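Long-range contact in putative glycosylhydrolase (Parabacteroides distasonis, PDB 3S5Q), which is probably a hydrolase of the 3-keto-disaccharide hydrolase family, with a concanavalin A-like fold and a presumed action on sugars: residues A[89-93]-A[181-187]. Sequence-based numbering, arbitrary orientation.
Sequences IPSSI and PIPYANM
Ile93 packed on the Tyr184 ring, with the methyl of the selenomethionine Met187 closing on the Ser92 backbone, forms the tight end of this contact. Ile93 lays CG1 over one face of the Tyr184 ring in a CH-pi contact, 4.1 Å from the ring centroid and 19° off its normal, while its CG2 meets Tyr184 CE2 at 3.8 Å. The two side chains lie alongside one another, reaching in from opposing ends. Met187, bent at both chi2 (-66°) and chi3 (-81°), curls its CE to 3.3 Å from Ser92 N and 3.4 Å from Ser92 O. The proline side is looser: Pro90 CB and Pro181 CD are 4.3 Å apart on the solvent side, although Ile182 CG1 closes to 3.4 Å from Pro90 O. A water donates to Ile89 O and, at 2.7 Å, to Ser92 O, but reaches Tyr184 OH only weakly. Ser91 OG bonds back to Asn87 O, and Ser92 OG to Trp88 O. In this concanavalin A-like fold the contact joins two loops, one entering strand 93-98 at the border of the five-stranded sheet, the other leading to strand 192-195, with His120 stacked on Tyr184 and strand 75-82 packed against Ser92.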
loop_
_atom_site.group_PDB
_atom_site.type_symbol
_atom_site.label_atom_id
_atom_site.label_comp_id
_atom_site.label_asym_id
_atom_site.label_seq_id
_atom_site.Cartn_x
_atom_site.Cartn_y
_atom_site.Cartn_z
ATOM N N ILE A 89 -2.335 9.143 10.605
ATOM C CA ILE A 89 -0.894 9.210 10.352
ATOM C C ILE A 89 -0.069 8.527 11.471
ATOM O O ILE A 89 0.737 7.680 11.174
ATOM C CB ILE A 89 -0.425 10.645 10.037
ATOM C CG1 ILE A 89 -0.922 11.041 8.632
ATOM C CG2 ILE A 89 1.144 10.738 10.139
ATOM C CD1 ILE A 89 -0.914 12.582 8.359
ATOM N N PRO A 90 -0.269 8.901 12.741
ATOM C CA PRO A 90 0.453 8.258 13.829
ATOM C C PRO A 90 -0.213 6.991 14.332
ATOM O O PRO A 90 0.278 6.424 15.308
ATOM C CB PRO A 90 0.392 9.312 14.928
ATOM C CG PRO A 90 -0.895 10.008 14.646
ATOM C CD PRO A 90 -0.948 10.117 13.212
ATOM N N SER A 91 -1.295 6.559 13.690
ATOM C CA SER A 91 -2.094 5.469 14.191
ATOM C C SER A 91 -2.182 4.353 13.176
ATOM O O SER A 91 -3.173 3.625 13.158
ATOM C CB SER A 91 -3.516 5.947 14.504
ATOM O OG SER A 91 -3.524 7.172 15.205
ATOM N N SER A 92 -1.176 4.236 12.306
ATOM C CA SER A 92 -1.193 3.211 11.287
ATOM C C SER A 92 0.198 2.981 10.728
ATOM O O SER A 92 1.159 3.702 11.070
ATOM C CB SER A 92 -2.164 3.613 10.172
ATOM O OG SER A 92 -1.663 4.758 9.538
ATOM N N ILE A 93 0.290 1.959 9.881
ATOM C CA ILE A 93 1.487 1.680 9.122
ATOM C C ILE A 93 1.173 1.828 7.601
ATOM O O ILE A 93 0.250 1.198 7.060
ATOM C CB ILE A 93 2.060 0.302 9.437
ATOM C CG1 ILE A 93 2.311 0.195 10.966
ATOM C CG2 ILE A 93 3.342 0.108 8.582
ATOM C CD1 ILE A 93 2.838 -1.146 11.425
ATOM N N PRO A 181 5.700 9.053 15.245
ATOM C CA PRO A 181 6.487 8.979 16.490
ATOM C C PRO A 181 6.358 7.674 17.282
ATOM O O PRO A 181 7.118 7.476 18.222
ATOM C CB PRO A 181 5.964 10.186 17.321
ATOM C CG PRO A 181 4.583 10.469 16.797
ATOM C CD PRO A 181 4.578 10.011 15.344
ATOM N N ILE A 182 5.399 6.810 16.948
ATOM C CA ILE A 182 5.140 5.665 17.795
ATOM C C ILE A 182 6.079 4.542 17.417
ATOM O O ILE A 182 6.139 4.197 16.252
ATOM C CB ILE A 182 3.677 5.161 17.690
ATOM C CG1 ILE A 182 2.678 6.346 17.729
ATOM C CG2 ILE A 182 3.415 4.078 18.791
ATOM C CD1 ILE A 182 2.812 7.230 18.919
ATOM N N PRO A 183 6.798 3.944 18.402
ATOM C CA PRO A 183 7.706 2.859 18.086
ATOM C C PRO A 183 6.895 1.773 17.396
ATOM O O PRO A 183 5.847 1.387 17.898
ATOM C CB PRO A 183 8.218 2.403 19.469
ATOM C CG PRO A 183 8.076 3.561 20.303
ATOM C CD PRO A 183 6.833 4.264 19.828
ATOM N N TYR A 184 7.300 1.353 16.207
ATOM C CA TYR A 184 6.470 0.377 15.508
ATOM C C TYR A 184 6.434 -0.970 16.202
ATOM O O TYR A 184 5.501 -1.747 15.942
ATOM C CB TYR A 184 6.896 0.217 14.070
ATOM C CG TYR A 184 6.297 1.209 13.122
ATOM C CD1 TYR A 184 5.680 2.388 13.563
ATOM C CD2 TYR A 184 6.378 0.981 11.755
ATOM C CE1 TYR A 184 5.141 3.299 12.640
ATOM C CE2 TYR A 184 5.834 1.882 10.832
ATOM C CZ TYR A 184 5.234 3.031 11.283
ATOM O OH TYR A 184 4.734 3.882 10.340
ATOM N N ALA A 185 7.382 -1.242 17.115
ATOM C CA ALA A 185 7.290 -2.447 18.002
ATOM C C ALA A 185 6.075 -2.418 18.917
ATOM O O ALA A 185 5.616 -3.474 19.383
ATOM C CB ALA A 185 8.582 -2.642 18.843
ATOM N N ASN A 186 5.553 -1.216 19.173
ATOM C CA ASN A 186 4.388 -1.023 20.068
ATOM C C ASN A 186 3.012 -0.830 19.376
ATOM O O ASN A 186 1.977 -0.602 20.036
ATOM C CB ASN A 186 4.686 0.165 20.986
ATOM C CG ASN A 186 5.868 -0.101 21.947
ATOM O OD1 ASN A 186 6.327 -1.242 22.101
ATOM N ND2 ASN A 186 6.330 0.951 22.623
HETATM N N MSE A 187 3.016 -0.877 18.040
HETATM C CA MSE A 187 1.836 -0.714 17.208
HETATM C C MSE A 187 0.986 -1.988 17.230
HETATM O O MSE A 187 1.519 -3.076 17.002
HETATM C CB MSE A 187 2.264 -0.410 15.771
HETATM C CG MSE A 187 2.982 0.966 15.584
HETATM SE SE MSE A 187 1.826 2.459 15.926
HETATM C CE MSE A 187 0.899 2.607 14.309
HETATM O O HOH W 1 2.513 5.692 12.294
#